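Local coordinates for protein choline kinase (Streptococcus pneumoniae, PDB 4R78) that probably phosphorylates choline, as a choline kinase with a protein kinase-like fold, and binds adenosine monophosphate in its nucleotide pocket, at residues K264-V276 and Y288-L300. Numbering follows the deposited sequence.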
ATOM      1  N   LYS A 264      -3.535  13.197  -3.745  1.00 12.66           N
ATOM      2  CA  LYS A 264      -2.391  13.457  -2.861  1.00 12.48           C
ATOM      3  C   LYS A 264      -2.877  13.964  -1.498  1.00 12.53           C
ATOM      4  O   LYS A 264      -2.404  13.511  -0.462  1.00 12.22           O
ATOM      5  CB  LYS A 264      -1.421  14.468  -3.487  1.00 12.48           C
ATOM      6  CG  LYS A 264      -0.552  13.920  -4.616  1.00 13.10           C
ATOM      7  CD  LYS A 264       0.376  15.011  -5.125  1.00 12.90           C
ATOM      8  CE  LYS A 264       1.317  14.509  -6.205  1.00 12.79           C
ATOM      9  NZ  LYS A 264       2.032  15.653  -6.847  1.00 15.45           N
ATOM     10  N   ILE A 265      -3.832  14.895  -1.507  1.00 12.55           N
ATOM     11  CA  ILE A 265      -4.390  15.438  -0.267  1.00 12.63           C
ATOM     12  C   ILE A 265      -5.128  14.361   0.529  1.00 12.63           C
ATOM     13  O   ILE A 265      -4.975  14.264   1.750  1.00 12.73           O
ATOM     14  CB  ILE A 265      -5.332  16.641  -0.541  1.00 12.74           C
ATOM     15  CG1 ILE A 265      -4.543  17.815  -1.132  1.00 12.83           C
ATOM     16  CG2 ILE A 265      -6.045  17.085   0.742  1.00 12.86           C
ATOM     17  CD1 ILE A 265      -5.410  18.837  -1.845  1.00 13.80           C
ATOM     18  N   LEU A 266      -5.908  13.542  -0.172  1.00 12.50           N
ATOM     19  CA  LEU A 266      -6.664  12.483   0.483  1.00 12.47           C
ATOM     20  C   LEU A 266      -5.735  11.446   1.100  1.00 12.46           C
ATOM     21  O   LEU A 266      -5.994  10.957   2.194  1.00 12.66           O
ATOM     22  CB  LEU A 266      -7.646  11.825  -0.488  1.00 12.65           C
ATOM     23  CG  LEU A 266      -8.814  12.680  -0.990  1.00 14.01           C
ATOM     24  CD1 LEU A 266      -9.709  11.867  -1.893  1.00 15.52           C
ATOM     25  CD2 LEU A 266      -9.617  13.233   0.165  1.00 17.28           C
ATOM     26  N   GLN A 267      -4.645  11.135   0.405  1.00 12.31           N
ATOM     27  CA  GLN A 267      -3.654  10.184   0.904  1.00 12.21           C
ATOM     28  C   GLN A 267      -2.943  10.686   2.156  1.00 12.30           C
ATOM     29  O   GLN A 267      -2.825   9.957   3.136  1.00 12.77           O
ATOM     30  CB  GLN A 267      -2.650   9.824  -0.193  1.00 11.91           C
ATOM     31  CG  GLN A 267      -3.227   8.825  -1.177  1.00 13.05           C
ATOM     32  CD  GLN A 267      -2.552   8.806  -2.532  1.00 13.11           C
ATOM     33  OE1 GLN A 267      -3.172   8.436  -3.538  1.00 14.05           O
ATOM     34  NE2 GLN A 267      -1.290   9.189  -2.576  1.00 12.31           N
ATOM     35  N   ASP A 268      -2.486  11.935   2.136  1.00 12.22           N
ATOM     36  CA  ASP A 268      -1.844  12.500   3.315  1.00 12.15           C
ATOM     37  C   ASP A 268      -2.784  12.508   4.522  1.00 12.27           C
ATOM     38  O   ASP A 268      -2.355  12.215   5.642  1.00 13.09           O
ATOM     39  CB  ASP A 268      -1.294  13.895   3.027  1.00 12.17           C
ATOM     40  CG  ASP A 268       0.084  13.856   2.400  1.00 13.24           C
ATOM     41  OD1 ASP A 268       0.813  12.855   2.581  1.00 13.02           O
ATOM     42  OD2 ASP A 268       0.455  14.840   1.731  1.00 13.27           O
ATOM     43  N   THR A 269      -4.063  12.794   4.281  1.00 12.57           N
ATOM     44  CA  THR A 269      -5.068  12.781   5.340  1.00 12.17           C
ATOM     45  C   THR A 269      -5.247  11.367   5.890  1.00 12.21           C
ATOM     46  O   THR A 269      -5.103  11.138   7.097  1.00 12.20           O
ATOM     47  CB  THR A 269      -6.421  13.342   4.850  1.00 11.94           C
ATOM     48  OG1 THR A 269      -6.225  14.668   4.340  1.00 12.67           O
ATOM     49  CG2 THR A 269      -7.414  13.398   5.993  1.00 12.86           C
ATOM     50  N   ILE A 270      -5.527  10.426   4.997  1.00 12.33           N
ATOM     51  CA  ILE A 270      -5.763   9.039   5.383  1.00 12.33           C
ATOM     52  C   ILE A 270      -4.569   8.416   6.107  1.00 12.50           C
ATOM     53  O   ILE A 270      -4.727   7.838   7.186  1.00 12.47           O
ATOM     54  CB  ILE A 270      -6.219   8.188   4.172  1.00 12.25           C
ATOM     55  CG1 ILE A 270      -7.648   8.585   3.788  1.00 12.31           C
ATOM     56  CG2 ILE A 270      -6.129   6.683   4.477  1.00 12.92           C
ATOM     57  CD1 ILE A 270      -8.069   8.182   2.396  1.00 12.99           C
ATOM     58  N   TRP A 271      -3.376   8.543   5.534  1.00 12.32           N
ATOM     59  CA  TRP A 271      -2.197   7.934   6.157  1.00 12.52           C
ATOM     60  C   TRP A 271      -1.763   8.632   7.455  1.00 12.68           C
ATOM     61  O   TRP A 271      -1.144   8.004   8.318  1.00 13.12           O
ATOM     62  CB  TRP A 271      -1.044   7.761   5.154  1.00 12.60           C
ATOM     63  CG  TRP A 271      -1.395   6.857   3.986  1.00 13.06           C
ATOM     64  CD1 TRP A 271      -1.378   7.190   2.659  1.00 13.48           C
ATOM     65  CD2 TRP A 271      -1.827   5.485   4.045  1.00 14.27           C
ATOM     66  NE1 TRP A 271      -1.764   6.116   1.890  1.00 14.16           N
ATOM     67  CE2 TRP A 271      -2.044   5.058   2.713  1.00 14.56           C
ATOM     68  CE3 TRP A 271      -2.047   4.576   5.092  1.00 14.98           C
ATOM     69  CZ2 TRP A 271      -2.474   3.762   2.397  1.00 15.36           C
ATOM     70  CZ3 TRP A 271      -2.473   3.284   4.778  1.00 15.74           C
ATOM     71  CH2 TRP A 271      -2.682   2.891   3.439  1.00 15.30           C
ATOM     72  N   SER A 272      -2.106   9.911   7.614  1.00 12.57           N
ATOM     73  CA  SER A 272      -1.879  10.576   8.901  1.00 12.60           C
ATOM     74  C   SER A 272      -2.780   9.977   9.990  1.00 12.40           C
ATOM     75  O   SER A 272      -2.365   9.855  11.140  1.00 12.63           O
ATOM     76  CB  SER A 272      -2.040  12.103   8.808  1.00 12.94           C
ATOM     77  OG  SER A 272      -3.400  12.506   8.820  1.00 14.05           O
ATOM     78  N   LEU A 273      -3.994   9.578   9.614  1.00 12.42           N
ATOM     79  CA  LEU A 273      -4.928   8.973  10.571  1.00 12.44           C
ATOM     80  C   LEU A 273      -4.523   7.529  10.877  1.00 12.69           C
ATOM     81  O   LEU A 273      -4.555   7.093  12.031  1.00 12.81           O
ATOM     82  CB  LEU A 273      -6.376   9.062  10.073  1.00 12.66           C
ATOM     83  CG  LEU A 273      -6.973  10.474   9.972  1.00 13.20           C
ATOM     84  CD1 LEU A 273      -8.282  10.463   9.192  1.00 13.69           C
ATOM     85  CD2 LEU A 273      -7.181  11.117  11.348  1.00 14.35           C
ATOM     86  N   TRP A 274      -4.109   6.807   9.838  1.00 12.84           N
ATOM     87  CA  TRP A 274      -3.478   5.494   9.989  1.00 13.05           C
ATOM     88  C   TRP A 274      -2.346   5.532  11.027  1.00 13.25           C
ATOM     89  O   TRP A 274      -2.229   4.629  11.861  1.00 13.57           O
ATOM     90  CB  TRP A 274      -2.962   5.033   8.622  1.00 13.12           C
ATOM     91  CG  TRP A 274      -2.162   3.748   8.599  1.00 13.21           C
ATOM     92  CD1 TRP A 274      -2.643   2.480   8.409  1.00 12.97           C
ATOM     93  CD2 TRP A 274      -0.741   3.620   8.738  1.00 13.54           C
ATOM     94  NE1 TRP A 274      -1.608   1.574   8.428  1.00 14.06           N
ATOM     95  CE2 TRP A 274      -0.431   2.244   8.627  1.00 13.77           C
ATOM     96  CE3 TRP A 274       0.301   4.537   8.948  1.00 14.10           C
ATOM     97  CZ2 TRP A 274       0.881   1.760   8.731  1.00 13.96           C
ATOM     98  CZ3 TRP A 274       1.605   4.059   9.046  1.00 14.62           C
ATOM     99  CH2 TRP A 274       1.882   2.681   8.933  1.00 14.57           C
ATOM    100  N   THR A 275      -1.533   6.589  10.982  1.00 12.97           N
ATOM    101  CA  THR A 275      -0.406   6.751  11.902  1.00 12.87           C
ATOM    102  C   THR A 275      -0.876   6.805  13.352  1.00 12.82           C
ATOM    103  O   THR A 275      -0.332   6.099  14.210  1.00 13.27           O
ATOM    104  CB  THR A 275       0.419   8.017  11.568  1.00 12.89           C
ATOM    105  OG1 THR A 275       0.921   7.911  10.233  1.00 13.05           O
ATOM    106  CG2 THR A 275       1.600   8.165  12.525  1.00 12.55           C
ATOM    107  N   VAL A 276      -1.889   7.628  13.616  1.00 13.03           N
ATOM    108  CA  VAL A 276      -2.434   7.756  14.971  1.00 12.83           C
ATOM    109  C   VAL A 276      -2.891   6.398  15.497  1.00 12.92           C
ATOM    110  O   VAL A 276      -2.550   6.016  16.622  1.00 13.22           O
ATOM    111  CB  VAL A 276      -3.586   8.782  15.036  1.00 12.66           C
ATOM    112  CG1 VAL A 276      -4.130   8.899  16.458  1.00 13.04           C
ATOM    113  CG2 VAL A 276      -3.101  10.133  14.561  1.00 13.12           C
ATOM    114  N   TYR A 288       6.129  11.287  11.625  1.00 13.61           N
ATOM    115  CA  TYR A 288       5.668  10.826  10.315  1.00 12.88           C
ATOM    116  C   TYR A 288       4.248  11.314   9.986  1.00 13.07           C
ATOM    117  O   TYR A 288       4.011  11.869   8.910  1.00 13.19           O
ATOM    118  CB  TYR A 288       5.755   9.294  10.211  1.00 12.94           C
ATOM    119  CG  TYR A 288       5.159   8.730   8.934  1.00 12.53           C
ATOM    120  CD1 TYR A 288       5.927   8.614   7.772  1.00 12.58           C
ATOM    121  CD2 TYR A 288       3.830   8.307   8.895  1.00 12.46           C
ATOM    122  CE1 TYR A 288       5.380   8.095   6.600  1.00 12.83           C
ATOM    123  CE2 TYR A 288       3.275   7.791   7.731  1.00 13.39           C
ATOM    124  CZ  TYR A 288       4.056   7.684   6.594  1.00 12.54           C
ATOM    125  OH  TYR A 288       3.500   7.179   5.447  1.00 13.60           O
ATOM    126  N   GLY A 289       3.313  11.097  10.907  1.00 13.11           N
ATOM    127  CA  GLY A 289       1.914  11.471  10.689  1.00 13.55           C
ATOM    128  C   GLY A 289       1.703  12.971  10.708  1.00 13.99           C
ATOM    129  O   GLY A 289       0.990  13.511   9.860  1.00 13.95           O
ATOM    130  N   VAL A 290       2.337  13.633  11.676  1.00 14.34           N
ATOM    131  CA  VAL A 290       2.299  15.095  11.814  1.00 14.98           C
ATOM    132  C   VAL A 290       2.705  15.775  10.505  1.00 14.54           C
ATOM    133  O   VAL A 290       2.035  16.698  10.040  1.00 14.31           O
ATOM    134  CB  VAL A 290       3.213  15.567  12.989  1.00 15.41           C
ATOM    135  CG1 VAL A 290       3.421  17.080  12.977  1.00 17.36           C
ATOM    136  CG2 VAL A 290       2.644  15.112  14.334  1.00 16.48           C
ATOM    137  N   ASN A 291       3.797  15.295   9.916  1.00 14.14           N
ATOM    138  CA  ASN A 291       4.321  15.852   8.675  1.00 13.80           C
ATOM    139  C   ASN A 291       3.446  15.577   7.456  1.00 13.61           C
ATOM    140  O   ASN A 291       3.286  16.444   6.593  1.00 14.13           O
ATOM    141  CB  ASN A 291       5.761  15.380   8.443  1.00 14.00           C
ATOM    142  CG  ASN A 291       6.728  15.925   9.485  1.00 14.82           C
ATOM    143  OD1 ASN A 291       6.451  16.926  10.151  1.00 16.18           O
ATOM    144  ND2 ASN A 291       7.874  15.266   9.628  1.00 14.82           N
ATOM    145  N   ARG A 292       2.871  14.378   7.383  1.00 13.09           N
ATOM    146  CA  ARG A 292       1.938  14.083   6.297  1.00 12.67           C
ATOM    147  C   ARG A 292       0.701  14.971   6.401  1.00 12.61           C
ATOM    148  O   ARG A 292       0.227  15.504   5.401  1.00 12.52           O
ATOM    149  CB  ARG A 292       1.547  12.605   6.271  1.00 12.38           C
ATOM    150  CG  ARG A 292       2.678  11.681   5.832  1.00 12.53           C
ATOM    151  CD  ARG A 292       2.171  10.371   5.274  1.00 12.13           C
ATOM    152  NE  ARG A 292       1.577  10.574   3.953  1.00 12.90           N
ATOM    153  CZ  ARG A 292       1.513   9.654   2.994  1.00 13.84           C
ATOM    154  NH1 ARG A 292       0.958   9.965   1.831  1.00 13.56           N
ATOM    155  NH2 ARG A 292       1.993   8.430   3.183  1.00 13.43           N
ATOM    156  N   TYR A 293       0.197  15.143   7.619  1.00 12.52           N
ATOM    157  CA  TYR A 293      -0.957  15.998   7.854  1.00 13.03           C
ATOM    158  C   TYR A 293      -0.691  17.441   7.423  1.00 13.18           C
ATOM    159  O   TYR A 293      -1.521  18.052   6.753  1.00 13.05           O
ATOM    160  CB  TYR A 293      -1.354  15.930   9.326  1.00 12.81           C
ATOM    161  CG  TYR A 293      -2.569  16.742   9.697  1.00 13.00           C
ATOM    162  CD1 TYR A 293      -3.852  16.218   9.545  1.00 12.97           C
ATOM    163  CD2 TYR A 293      -2.435  18.024  10.235  1.00 13.41           C
ATOM    164  CE1 TYR A 293      -4.978  16.958   9.897  1.00 13.37           C
ATOM    165  CE2 TYR A 293      -3.548  18.771  10.597  1.00 12.93           C
ATOM    166  CZ  TYR A 293      -4.815  18.231  10.428  1.00 13.59           C
ATOM    167  OH  TYR A 293      -5.923  18.953  10.793  1.00 13.73           O
ATOM    168  N   GLN A 294       0.473  17.971   7.794  1.00 13.60           N
ATOM    169  CA  GLN A 294       0.869  19.319   7.388  1.00 14.01           C
ATOM    170  C   GLN A 294       0.956  19.446   5.861  1.00 13.91           C
ATOM    171  O   GLN A 294       0.622  20.492   5.296  1.00 13.61           O
ATOM    172  CB  GLN A 294       2.181  19.730   8.072  1.00 14.55           C
ATOM    173  CG  GLN A 294       2.718  21.122   7.684  1.00 16.99           C
ATOM    174  CD  GLN A 294       1.664  22.233   7.743  1.00 19.98           C
ATOM    175  OE1 GLN A 294       0.802  22.254   8.624  1.00 22.24           O
ATOM    176  NE2 GLN A 294       1.734  23.157   6.797  1.00 20.53           N
ATOM    177  N   ARG A 295       1.384  18.379   5.194  1.00 13.76           N
ATOM    178  CA  ARG A 295       1.438  18.373   3.737  1.00 13.87           C
ATOM    179  C   ARG A 295       0.035  18.386   3.111  1.00 14.15           C
ATOM    180  O   ARG A 295      -0.157  18.961   2.036  1.00 14.35           O
ATOM    181  CB  ARG A 295       2.284  17.207   3.221  1.00 13.89           C
ATOM    182  CG  ARG A 295       2.704  17.331   1.755  1.00 13.82           C
ATOM    183  CD  ARG A 295       3.787  16.320   1.395  1.00 13.98           C
ATOM    184  NE  ARG A 295       3.354  14.944   1.646  1.00 13.56           N
ATOM    185  CZ  ARG A 295       4.149  13.876   1.628  1.00 13.21           C
ATOM    186  NH1 ARG A 295       5.444  13.997   1.366  1.00 14.44           N
ATOM    187  NH2 ARG A 295       3.640  12.675   1.874  1.00 12.97           N
ATOM    188  N   ALA A 296      -0.935  17.763   3.786  1.00 14.29           N
ATOM    189  CA  ALA A 296      -2.343  17.871   3.382  1.00 14.42           C
ATOM    190  C   ALA A 296      -2.802  19.329   3.491  1.00 14.52           C
ATOM    191  O   ALA A 296      -3.468  19.852   2.596  1.00 14.21           O
ATOM    192  CB  ALA A 296      -3.224  16.957   4.231  1.00 14.47           C
ATOM    193  N   VAL A 297      -2.427  19.983   4.587  1.00 14.72           N
ATOM    194  CA  VAL A 297      -2.748  21.397   4.802  1.00 15.02           C
ATOM    195  C   VAL A 297      -2.149  22.260   3.684  1.00 15.27           C
ATOM    196  O   VAL A 297      -2.846  23.097   3.093  1.00 15.27           O
ATOM    197  CB  VAL A 297      -2.284  21.860   6.209  1.00 14.78           C
ATOM    198  CG1 VAL A 297      -2.366  23.375   6.359  1.00 15.22           C
ATOM    199  CG2 VAL A 297      -3.113  21.167   7.284  1.00 15.01           C
ATOM    200  N   LYS A 298      -0.876  22.016   3.374  1.00 15.74           N
ATOM    201  CA  LYS A 298      -0.168  22.699   2.287  1.00 16.13           C
ATOM    202  C   LYS A 298      -0.853  22.459   0.942  1.00 16.31           C
ATOM    203  O   LYS A 298      -1.045  23.392   0.158  1.00 16.61           O
ATOM    204  CB  LYS A 298       1.289  22.222   2.232  1.00 16.45           C
ATOM    205  CG  LYS A 298       2.155  22.908   1.184  1.00 18.22           C
ATOM    206  CD  LYS A 298       3.543  22.278   1.135  1.00 21.34           C
ATOM    207  CE  LYS A 298       4.384  22.835  -0.008  1.00 22.67           C
ATOM    208  NZ  LYS A 298       4.843  24.228   0.249  1.00 24.67           N
ATOM    209  N   GLY A 299      -1.222  21.204   0.687  1.00 16.34           N
ATOM    210  CA  GLY A 299      -1.905  20.820  -0.546  1.00 16.77           C
ATOM    211  C   GLY A 299      -3.250  21.498  -0.720  1.00 17.10           C
ATOM    212  O   GLY A 299      -3.594  21.922  -1.827  1.00 17.20           O
ATOM    213  N   LEU A 300      -4.010  21.600   0.370  1.00 17.11           N
ATOM    214  CA  LEU A 300      -5.306  22.282   0.347  1.00 17.58           C
ATOM    215  C   LEU A 300      -5.155  23.748  -0.057  1.00 18.40           C
ATOM    216  O   LEU A 300      -5.930  24.247  -0.874  1.00 18.77           O
ATOM    217  CB  LEU A 300      -6.019  22.163   1.700  1.00 17.35           C
ATOM    218  CG  LEU A 300      -6.667  20.818   2.050  1.00 17.09           C
ATOM    219  CD1 LEU A 300      -6.968  20.767   3.535  1.00 16.72           C
ATOM    220  CD2 LEU A 300      -7.930  20.563   1.228  1.00 16.80           C
TER
HETATM  221  O   HOH W   1      -1.106  16.553   0.269  1.00 18.78           O
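Arg292 and Arg295 both bend at their third torsion (chi3 73° for Arg292), which turns each guanidinium back onto the carboxylate of Asp268. Arg295 meets it side-on, with the two planes nearly coplanar. Its NE bonds Asp268 OD2 at 2.9 Å, and its NH2 reaches the syn lone pair of Asp268 OD1. Arg292 comes in crosswise, its plane 80° from the carboxylate. Its NE and NH1 both donate to Asp268 OD1, at 2.8 Å and 3.0 Å. OD1 thus accepts three N-H groups, which probably favours a charged carboxylate. A water links OD2 to Arg295 O.

Trp271 lies beside Arg292, and its CB and CD1 sit over one face of the guanidinium. Arg292 NH2 also donates to Tyr288 OH and forms a salt bridge with Glu233. Thr275 OG1 lies at the edge of the Tyr288 ring, 3.2 Å from CD2.

The lack of side chains at Gly289 and Gly299 probably lets the helices come close. The CA atoms of Ser272 and Gly289 are 4.3 Å apart. Ala296 CB packs 3.8 Å from Asp268 CB. Ile265 CD1 rests on the backbone of Gly299.

The Asp268-Arg292-Arg295 salt-bridge network ties together the last two helices of the kinase-like fold. The axes of segments 264-276 and 288-300 run roughly antiparallel (154°), 7.8 Å apart at their closest. Helix 223-233 touches Asp268 and Arg292 through Leu232. Helix 169-177 packs against Thr269 and Tyr293, and helix 149-159 against Leu266, Ile270 and Leu273.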